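Local coordinates for biotin transporter BioY (Lactococcus lactis subsp. cremoris, PDB 4DVE), which binds biotin within the membrane as the S component of an energy-coupling factor (ECF) transporter, probably for ATP-driven uptake, at residues 43-57 with 166-180. Sequence-based numbering, arbitrary orientation.
With BTN (biotin), chain D.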
ATOM      1  N   PHE A  43       3.821 -13.393 -18.760  1.00 65.91           N
ATOM      2  CA  PHE A  43       4.127 -12.425 -19.797  1.00 70.85           C
ATOM      3  C   PHE A  43       4.901 -11.190 -19.362  1.00 62.87           C
ATOM      4  O   PHE A  43       5.438 -10.487 -20.221  1.00 61.24           O
ATOM      5  CB  PHE A  43       2.846 -11.986 -20.515  1.00 77.98           C
ATOM      6  CG  PHE A  43       1.587 -12.286 -19.765  1.00 78.88           C
ATOM      7  CD1 PHE A  43       1.001 -11.333 -18.969  1.00 75.50           C
ATOM      8  CD2 PHE A  43       0.974 -13.531 -19.887  1.00 85.80           C
ATOM      9  CE1 PHE A  43      -0.171 -11.614 -18.290  1.00 77.71           C
ATOM     10  CE2 PHE A  43      -0.197 -13.816 -19.206  1.00 85.89           C
ATOM     11  CZ  PHE A  43      -0.769 -12.857 -18.407  1.00 80.02           C
ATOM     12  N   ILE A  44       4.943 -10.913 -18.057  1.00 54.85           N
ATOM     13  CA  ILE A  44       5.813  -9.848 -17.547  1.00 47.91           C
ATOM     14  C   ILE A  44       6.568 -10.352 -16.325  1.00 44.50           C
ATOM     15  O   ILE A  44       6.169 -11.311 -15.675  1.00 43.03           O
ATOM     16  CB  ILE A  44       5.028  -8.534 -17.288  1.00 47.79           C
ATOM     17  CG1 ILE A  44       3.828  -8.781 -16.356  1.00 44.47           C
ATOM     18  CG2 ILE A  44       4.589  -7.930 -18.627  1.00 44.30           C
ATOM     19  CD1 ILE A  44       3.122  -7.519 -15.888  1.00 43.67           C
ATOM     20  N   PRO A  45       7.707  -9.740 -16.027  1.00 43.03           N
ATOM     21  CA  PRO A  45       8.476 -10.231 -14.903  1.00 41.21           C
ATOM     22  C   PRO A  45       8.055  -9.591 -13.557  1.00 40.33           C
ATOM     23  O   PRO A  45       8.916  -9.152 -12.809  1.00 40.73           O
ATOM     24  CB  PRO A  45       9.905  -9.841 -15.298  1.00 43.49           C
ATOM     25  CG  PRO A  45       9.730  -8.560 -16.056  1.00 43.16           C
ATOM     26  CD  PRO A  45       8.431  -8.711 -16.799  1.00 44.28           C
ATOM     27  N   VAL A  46       6.747  -9.530 -13.289  1.00 37.10           N
ATOM     28  CA  VAL A  46       6.184  -8.981 -12.052  1.00 37.37           C
ATOM     29  C   VAL A  46       5.181 -10.018 -11.537  1.00 35.06           C
ATOM     30  O   VAL A  46       4.265 -10.400 -12.261  1.00 35.48           O
ATOM     31  CB  VAL A  46       5.469  -7.622 -12.299  1.00 35.94           C
ATOM     32  CG1 VAL A  46       4.796  -7.074 -11.036  1.00 34.31           C
ATOM     33  CG2 VAL A  46       6.444  -6.619 -12.873  1.00 36.62           C
ATOM     34  N   PRO A  47       5.361 -10.478 -10.295  1.00 35.20           N
ATOM     35  CA  PRO A  47       4.463 -11.472  -9.721  1.00 36.65           C
ATOM     36  C   PRO A  47       3.175 -10.911  -9.097  1.00 34.02           C
ATOM     37  O   PRO A  47       3.087  -9.725  -8.715  1.00 32.15           O
ATOM     38  CB  PRO A  47       5.337 -12.112  -8.625  1.00 37.38           C
ATOM     39  CG  PRO A  47       6.162 -10.989  -8.125  1.00 35.97           C
ATOM     40  CD  PRO A  47       6.485 -10.176  -9.376  1.00 35.87           C
ATOM     41  N   ILE A  48       2.190 -11.782  -8.950  1.00 33.95           N
ATOM     42  CA  ILE A  48       1.064 -11.485  -8.082  1.00 33.81           C
ATOM     43  C   ILE A  48       1.573 -11.677  -6.638  1.00 35.12           C
ATOM     44  O   ILE A  48       2.282 -12.665  -6.328  1.00 34.12           O
ATOM     45  CB  ILE A  48      -0.112 -12.421  -8.368  1.00 35.50           C
ATOM     46  CG1 ILE A  48      -0.656 -12.204  -9.807  1.00 36.58           C
ATOM     47  CG2 ILE A  48      -1.195 -12.291  -7.296  1.00 33.78           C
ATOM     48  CD1 ILE A  48      -1.619 -13.303 -10.287  1.00 38.57           C
ATOM     49  N   ILE A  49       1.211 -10.735  -5.775  1.00 33.59           N
ATOM     50  CA  ILE A  49       1.660 -10.725  -4.389  1.00 33.82           C
ATOM     51  C   ILE A  49       0.485 -10.406  -3.470  1.00 35.67           C
ATOM     52  O   ILE A  49      -0.628 -10.073  -3.923  1.00 34.46           O
ATOM     53  CB  ILE A  49       2.784  -9.663  -4.160  1.00 33.95           C
ATOM     54  CG1 ILE A  49       2.271  -8.230  -4.398  1.00 33.02           C
ATOM     55  CG2 ILE A  49       3.998  -9.912  -5.071  1.00 30.90           C
ATOM     56  CD1 ILE A  49       3.208  -7.147  -3.878  1.00 32.71           C
ATOM     57  N   LEU A  50       0.744 -10.470  -2.175  1.00 36.30           N
ATOM     58  CA  LEU A  50      -0.216 -10.016  -1.184  1.00 36.33           C
ATOM     59  C   LEU A  50       0.210  -8.706  -0.512  1.00 35.96           C
ATOM     60  O   LEU A  50      -0.639  -7.998   0.027  1.00 34.90           O
ATOM     61  CB  LEU A  50      -0.435 -11.108  -0.135  1.00 39.89           C
ATOM     62  CG  LEU A  50      -1.547 -10.889   0.895  1.00 43.00           C
ATOM     63  CD1 LEU A  50      -2.911 -10.609   0.250  1.00 42.20           C
ATOM     64  CD2 LEU A  50      -1.623 -12.081   1.863  1.00 45.45           C
ATOM     65  N   GLN A  51       1.497  -8.364  -0.569  1.00 32.93           N
ATOM     66  CA  GLN A  51       2.048  -7.303   0.285  1.00 34.42           C
ATOM     67  C   GLN A  51       1.470  -5.893   0.029  1.00 33.23           C
ATOM     68  O   GLN A  51       1.390  -5.065   0.950  1.00 31.34           O
ATOM     69  CB  GLN A  51       3.587  -7.349   0.187  1.00 34.59           C
ATOM     70  CG  GLN A  51       4.342  -6.364   1.012  1.00 35.19           C
ATOM     71  CD  GLN A  51       5.836  -6.680   1.104  1.00 36.83           C
ATOM     72  OE1 GLN A  51       6.354  -7.001   2.196  1.00 37.49           O
ATOM     73  NE2 GLN A  51       6.536  -6.559  -0.008  1.00 30.28           N
ATOM     74  N   ASN A  52       1.065  -5.611  -1.220  1.00 32.73           N
ATOM     75  CA  ASN A  52       0.450  -4.339  -1.518  1.00 31.43           C
ATOM     76  C   ASN A  52      -0.850  -4.076  -0.738  1.00 31.03           C
ATOM     77  O   ASN A  52      -1.238  -2.928  -0.561  1.00 30.12           O
ATOM     78  CB  ASN A  52       0.276  -4.099  -3.028  1.00 31.61           C
ATOM     79  CG  ASN A  52      -0.633  -5.100  -3.685  1.00 31.60           C
ATOM     80  OD1 ASN A  52      -0.563  -6.292  -3.384  1.00 30.59           O
ATOM     81  ND2 ASN A  52      -1.482  -4.625  -4.616  1.00 30.93           N
HETATM   82  N   MSE A  53      -1.504  -5.113  -0.227  1.00 31.21           N
HETATM   83  CA  MSE A  53      -2.682  -4.902   0.622  1.00 33.07           C
HETATM   84  C   MSE A  53      -2.349  -4.088   1.882  1.00 33.26           C
HETATM   85  O   MSE A  53      -3.153  -3.237   2.345  1.00 31.78           O
HETATM   86  CB  MSE A  53      -3.272  -6.261   1.001  1.00 35.06           C
HETATM   87  CG  MSE A  53      -4.538  -6.071   1.843  1.00 39.93           C
HETATM   88 SE   MSE A  53      -5.447  -7.796   2.175  0.67 38.62          SE
HETATM   89  CE  MSE A  53      -4.159  -8.496   3.484  1.00 50.64           C
ATOM     90  N   GLY A  54      -1.204  -4.381   2.495  1.00 31.65           N
ATOM     91  CA  GLY A  54      -0.801  -3.670   3.710  1.00 32.72           C
ATOM     92  C   GLY A  54      -0.554  -2.186   3.435  1.00 31.77           C
ATOM     93  O   GLY A  54      -0.793  -1.332   4.299  1.00 31.60           O
ATOM     94  N   ILE A  55      -0.030  -1.905   2.245  1.00 30.06           N
ATOM     95  CA  ILE A  55       0.188  -0.558   1.786  1.00 31.36           C
ATOM     96  C   ILE A  55      -1.149   0.175   1.699  1.00 30.98           C
ATOM     97  O   ILE A  55      -1.238   1.335   2.065  1.00 31.33           O
ATOM     98  CB  ILE A  55       0.863  -0.499   0.392  1.00 31.09           C
ATOM     99  CG1 ILE A  55       2.173  -1.308   0.365  1.00 33.00           C
ATOM    100  CG2 ILE A  55       1.114   0.959  -0.007  1.00 28.57           C
ATOM    101  CD1 ILE A  55       3.171  -0.924   1.447  1.00 32.46           C
HETATM  102  N   MSE A  56      -2.180  -0.529   1.246  1.00 31.20           N
HETATM  103  CA  MSE A  56      -3.510   0.044   1.097  1.00 32.00           C
HETATM  104  C   MSE A  56      -4.143   0.381   2.419  1.00 33.17           C
HETATM  105  O   MSE A  56      -4.873   1.383   2.526  1.00 34.11           O
HETATM  106  CB  MSE A  56      -4.461  -0.935   0.400  1.00 32.50           C
HETATM  107  CG  MSE A  56      -4.103  -1.149  -1.042  1.00 34.25           C
HETATM  108 SE   MSE A  56      -5.381  -2.406  -1.881  0.82 32.36          SE
HETATM  109  CE  MSE A  56      -4.153  -3.249  -3.177  1.00 32.20           C
HETATM  110  N   MSE A  57      -3.915  -0.463   3.422  1.00 32.46           N
HETATM  111  CA  MSE A  57      -4.521  -0.285   4.745  1.00 33.18           C
HETATM  112  C   MSE A  57      -3.939   0.827   5.594  1.00 34.10           C
HETATM  113  O   MSE A  57      -4.643   1.383   6.456  1.00 34.22           O
HETATM  114  CB  MSE A  57      -4.326  -1.572   5.545  1.00 35.24           C
HETATM  115  CG  MSE A  57      -5.165  -2.732   5.011  1.00 38.02           C
HETATM  116 SE   MSE A  57      -4.518  -4.443   5.773  0.68 39.92          SE
HETATM  117  CE  MSE A  57      -4.689  -3.911   7.668  1.00 48.00           C
ATOM    118  N   ASN A 166      -0.907  -5.720 -17.166  1.00 34.98           N
ATOM    119  CA  ASN A 166      -1.244  -5.366 -15.797  1.00 37.28           C
ATOM    120  C   ASN A 166      -2.692  -5.618 -15.394  1.00 36.60           C
ATOM    121  O   ASN A 166      -3.006  -5.615 -14.216  1.00 35.92           O
ATOM    122  CB  ASN A 166      -0.836  -3.929 -15.494  1.00 38.92           C
ATOM    123  CG  ASN A 166       0.604  -3.858 -15.017  1.00 38.87           C
ATOM    124  OD1 ASN A 166       1.572  -4.008 -15.806  1.00 42.61           O
ATOM    125  ND2 ASN A 166       0.761  -3.737 -13.734  1.00 32.83           N
ATOM    126  N   LEU A 167      -3.561  -5.879 -16.367  1.00 36.17           N
ATOM    127  CA  LEU A 167      -4.927  -6.284 -16.080  1.00 38.27           C
ATOM    128  C   LEU A 167      -4.982  -7.586 -15.275  1.00 37.85           C
ATOM    129  O   LEU A 167      -5.906  -7.780 -14.472  1.00 39.54           O
ATOM    130  CB  LEU A 167      -5.721  -6.423 -17.382  1.00 41.78           C
ATOM    131  CG  LEU A 167      -6.013  -5.097 -18.117  1.00 42.92           C
ATOM    132  CD1 LEU A 167      -6.636  -5.322 -19.514  1.00 46.23           C
ATOM    133  CD2 LEU A 167      -6.888  -4.202 -17.252  1.00 43.64           C
ATOM    134  N   VAL A 168      -3.977  -8.441 -15.448  1.00 36.79           N
ATOM    135  CA  VAL A 168      -3.806  -9.648 -14.637  1.00 38.64           C
ATOM    136  C   VAL A 168      -3.828  -9.381 -13.123  1.00 38.35           C
ATOM    137  O   VAL A 168      -4.220 -10.272 -12.374  1.00 37.57           O
ATOM    138  CB  VAL A 168      -2.498 -10.427 -14.983  1.00 40.86           C
ATOM    139  CG1 VAL A 168      -1.256  -9.813 -14.312  1.00 39.51           C
ATOM    140  CG2 VAL A 168      -2.614 -11.882 -14.607  1.00 42.70           C
ATOM    141  N   PHE A 169      -3.400  -8.183 -12.696  1.00 34.19           N
ATOM    142  CA  PHE A 169      -3.360  -7.824 -11.270  1.00 33.68           C
ATOM    143  C   PHE A 169      -4.684  -7.342 -10.704  1.00 34.65           C
ATOM    144  O   PHE A 169      -4.839  -7.316  -9.475  1.00 34.21           O
ATOM    145  CB  PHE A 169      -2.275  -6.785 -10.975  1.00 31.65           C
ATOM    146  CG  PHE A 169      -0.903  -7.242 -11.354  1.00 30.89           C
ATOM    147  CD1 PHE A 169      -0.417  -8.475 -10.911  1.00 31.77           C
ATOM    148  CD2 PHE A 169      -0.120  -6.479 -12.200  1.00 30.18           C
ATOM    149  CE1 PHE A 169       0.830  -8.936 -11.321  1.00 32.58           C
ATOM    150  CE2 PHE A 169       1.127  -6.922 -12.594  1.00 30.91           C
ATOM    151  CZ  PHE A 169       1.605  -8.160 -12.165  1.00 30.84           C
ATOM    152  N   ILE A 170      -5.630  -6.990 -11.576  1.00 33.77           N
ATOM    153  CA  ILE A 170      -6.844  -6.299 -11.159  1.00 37.36           C
ATOM    154  C   ILE A 170      -7.769  -7.131 -10.240  1.00 38.65           C
ATOM    155  O   ILE A 170      -8.227  -6.630  -9.222  1.00 39.45           O
ATOM    156  CB  ILE A 170      -7.632  -5.733 -12.375  1.00 40.38           C
ATOM    157  CG1 ILE A 170      -6.843  -4.584 -13.032  1.00 42.02           C
ATOM    158  CG2 ILE A 170      -9.062  -5.290 -11.975  1.00 39.55           C
ATOM    159  CD1 ILE A 170      -6.597  -3.363 -12.157  1.00 44.25           C
ATOM    160  N   PRO A 171      -8.038  -8.395 -10.593  1.00 39.29           N
ATOM    161  CA  PRO A 171      -8.925  -9.200  -9.739  1.00 41.25           C
ATOM    162  C   PRO A 171      -8.412  -9.371  -8.308  1.00 39.47           C
ATOM    163  O   PRO A 171      -9.186  -9.201  -7.331  1.00 38.68           O
ATOM    164  CB  PRO A 171      -8.991 -10.562 -10.449  1.00 43.19           C
ATOM    165  CG  PRO A 171      -8.427 -10.351 -11.804  1.00 43.45           C
ATOM    166  CD  PRO A 171      -7.622  -9.097 -11.821  1.00 39.28           C
ATOM    167  N   GLY A 172      -7.131  -9.709  -8.196  1.00 36.78           N
ATOM    168  CA  GLY A 172      -6.469  -9.851  -6.896  1.00 36.59           C
ATOM    169  C   GLY A 172      -6.391  -8.501  -6.174  1.00 35.78           C
ATOM    170  O   GLY A 172      -6.621  -8.426  -4.968  1.00 35.47           O
ATOM    171  N   ASP A 173      -6.106  -7.429  -6.910  1.00 33.72           N
ATOM    172  CA  ASP A 173      -6.024  -6.094  -6.294  1.00 34.60           C
ATOM    173  C   ASP A 173      -7.389  -5.575  -5.794  1.00 35.99           C
ATOM    174  O   ASP A 173      -7.444  -4.913  -4.734  1.00 32.35           O
ATOM    175  CB  ASP A 173      -5.325  -5.076  -7.190  1.00 33.83           C
ATOM    176  CG  ASP A 173      -3.811  -5.346  -7.330  1.00 35.21           C
ATOM    177  OD1 ASP A 173      -3.273  -6.216  -6.596  1.00 35.32           O
ATOM    178  OD2 ASP A 173      -3.145  -4.711  -8.202  1.00 36.36           O
ATOM    179  N   CYS A 174      -8.465  -5.912  -6.514  1.00 36.67           N
ATOM    180  CA  CYS A 174      -9.820  -5.560  -6.084  1.00 39.17           C
ATOM    181  C   CYS A 174     -10.242  -6.300  -4.826  1.00 38.96           C
ATOM    182  O   CYS A 174     -10.839  -5.683  -3.918  1.00 37.96           O
ATOM    183  CB  CYS A 174     -10.856  -5.801  -7.191  1.00 41.60           C
ATOM    184  SG  CYS A 174     -10.792  -4.520  -8.456  0.79 46.63           S
ATOM    185  N   ILE A 175      -9.932  -7.597  -4.767  1.00 37.04           N
ATOM    186  CA  ILE A 175     -10.137  -8.378  -3.545  1.00 39.01           C
ATOM    187  C   ILE A 175      -9.376  -7.749  -2.362  1.00 37.46           C
ATOM    188  O   ILE A 175      -9.942  -7.623  -1.267  1.00 37.43           O
ATOM    189  CB  ILE A 175      -9.725  -9.854  -3.705  1.00 42.09           C
ATOM    190  CG1 ILE A 175     -10.672 -10.588  -4.664  1.00 47.30           C
ATOM    191  CG2 ILE A 175      -9.714 -10.578  -2.360  1.00 43.09           C
ATOM    192  CD1 ILE A 175     -10.026 -11.839  -5.238  1.00 50.78           C
ATOM    193  N   LYS A 176      -8.122  -7.366  -2.585  1.00 34.86           N
ATOM    194  CA  LYS A 176      -7.305  -6.724  -1.534  1.00 35.67           C
ATOM    195  C   LYS A 176      -7.917  -5.419  -1.078  1.00 34.83           C
ATOM    196  O   LYS A 176      -7.902  -5.132   0.102  1.00 33.67           O
ATOM    197  CB  LYS A 176      -5.859  -6.465  -1.974  1.00 33.59           C
ATOM    198  CG  LYS A 176      -5.036  -7.735  -2.224  1.00 35.84           C
ATOM    199  CD  LYS A 176      -3.768  -7.417  -3.027  1.00 35.24           C
ATOM    200  CE  LYS A 176      -3.382  -8.507  -4.007  1.00 36.55           C
ATOM    201  NZ  LYS A 176      -2.252  -8.092  -4.877  1.00 33.81           N
ATOM    202  N   ALA A 177      -8.410  -4.615  -2.016  1.00 34.36           N
ATOM    203  CA  ALA A 177      -9.019  -3.325  -1.683  1.00 34.20           C
ATOM    204  C   ALA A 177     -10.316  -3.518  -0.867  1.00 36.54           C
ATOM    205  O   ALA A 177     -10.579  -2.745   0.073  1.00 34.65           O
ATOM    206  CB  ALA A 177      -9.296  -2.506  -2.948  1.00 32.89           C
ATOM    207  N   ILE A 178     -11.115  -4.536  -1.233  1.00 38.66           N
ATOM    208  CA  ILE A 178     -12.362  -4.842  -0.539  1.00 42.59           C
ATOM    209  C   ILE A 178     -12.051  -5.295   0.883  1.00 42.23           C
ATOM    210  O   ILE A 178     -12.711  -4.860   1.846  1.00 41.74           O
ATOM    211  CB  ILE A 178     -13.193  -5.994  -1.181  1.00 43.67           C
ATOM    212  CG1 ILE A 178     -13.681  -5.715  -2.612  1.00 50.23           C
ATOM    213  CG2 ILE A 178     -14.397  -6.342  -0.338  1.00 45.71           C
ATOM    214  CD1 ILE A 178     -14.064  -4.303  -2.925  1.00 52.80           C
ATOM    215  N   LEU A 179     -11.088  -6.203   1.015  1.00 41.44           N
ATOM    216  CA  LEU A 179     -10.703  -6.696   2.346  1.00 43.84           C
ATOM    217  C   LEU A 179     -10.118  -5.560   3.181  1.00 42.63           C
ATOM    218  O   LEU A 179     -10.314  -5.518   4.407  1.00 40.14           O
ATOM    219  CB  LEU A 179      -9.685  -7.845   2.246  1.00 44.94           C
ATOM    220  CG  LEU A 179     -10.255  -9.186   1.777  1.00 51.60           C
ATOM    221  CD1 LEU A 179      -9.135 -10.155   1.382  1.00 50.95           C
ATOM    222  CD2 LEU A 179     -11.138  -9.778   2.876  1.00 53.00           C
ATOM    223  N   THR A 180      -9.373  -4.666   2.519  1.00 39.42           N
ATOM    224  CA  THR A 180      -8.848  -3.460   3.179  1.00 39.02           C
ATOM    225  C   THR A 180      -9.970  -2.640   3.827  1.00 38.02           C
ATOM    226  O   THR A 180      -9.902  -2.311   5.013  1.00 37.57           O
ATOM    227  CB  THR A 180      -8.024  -2.573   2.217  1.00 37.15           C
ATOM    228  OG1 THR A 180      -6.781  -3.229   1.893  1.00 36.20           O
ATOM    229  CG2 THR A 180      -7.733  -1.192   2.847  1.00 36.03           C
TER
HETATM  230  C11 BTN D 201       8.418  -6.315  -5.259  1.00 46.68           C
HETATM  231  O11 BTN D 201       8.360  -6.973  -4.194  1.00 51.06           O
HETATM  232  O12 BTN D 201       9.467  -6.299  -5.918  1.00 50.93           O
HETATM  233  C10 BTN D 201       7.212  -5.501  -5.762  1.00 39.01           C
HETATM  234  C9  BTN D 201       6.187  -6.344  -6.524  1.00 35.45           C
HETATM  235  C8  BTN D 201       5.041  -5.454  -7.058  1.00 32.37           C
HETATM  236  C7  BTN D 201       3.859  -6.303  -7.551  1.00 30.76           C
HETATM  237  C2  BTN D 201       2.697  -5.463  -8.050  1.00 31.08           C
HETATM  238  S1  BTN D 201       1.924  -4.561  -6.696  0.99 30.51           S
HETATM  239  C6  BTN D 201       0.463  -4.284  -7.673  1.00 29.89           C
HETATM  240  C5  BTN D 201       0.249  -5.529  -8.569  1.00 28.81           C
HETATM  241  N1  BTN D 201      -0.587  -6.500  -7.911  1.00 28.24           N
HETATM  242  C3  BTN D 201       0.054  -7.630  -7.625  1.00 30.27           C
HETATM  243  O3  BTN D 201      -0.439  -8.615  -7.073  1.00 31.45           O
HETATM  244  N2  BTN D 201       1.321  -7.515  -8.061  1.00 29.37           N
HETATM  245  C4  BTN D 201       1.585  -6.260  -8.718  1.00 27.64           C
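Lys176 reaches from helix 170-189 across to residues 49-52, near the start of helix 52-80, where NZ donates to Ile49 O at 2.7 Å and to Asn52 OD1 at 2.9 Å, the latter on a lone pair in the amide's carbonyl plane. On its own helix it forms a salt bridge with Asp173 OD1, and a weak bond runs to biotin O3. A long chain ending in an ammonium group suits this place, because NZ can turn toward several oxygens at once. Asn52 suits its place because its amide both accepts and donates: with CG between the backbone N and carbonyl carbon (chi1 62°), ND2 meets Asp173 OD1 at 3.1 Å from above the carboxylate plane. Asp173 OD1 also accepts biotin N1 at 3.0 Å. The other ureido nitrogen, N2, donates to the backbone carbonyl Pro47 O, while Ile49 N gives biotin O3 a nearly straight bond (168°). Phe169 lays one ring face beneath the bicycle, with biotin C4 over the centre, 3.6 Å above the ring plane, and Val168 CG1 backs the other; Val46 CG1 packs 3.6 Å from Phe169 CZ, while Val46 O lies at the ring edge, in its plane. Farther along, Met56 is a knob among Asp173, Lys176, Ala177 and Thr180, whose hydroxyl is satisfied by Lys176 O. An alanine in place of Lys176 would probably leave Ile49 O and Asn52 OD1 without their donor and Asp173 without its counter-charge. Every polar atom of the ureido ring is thus matched within this biotin pocket, and the buried lysine would be expected to offset the charge of Asp173, whose carboxylate also lies close to that of Asp144.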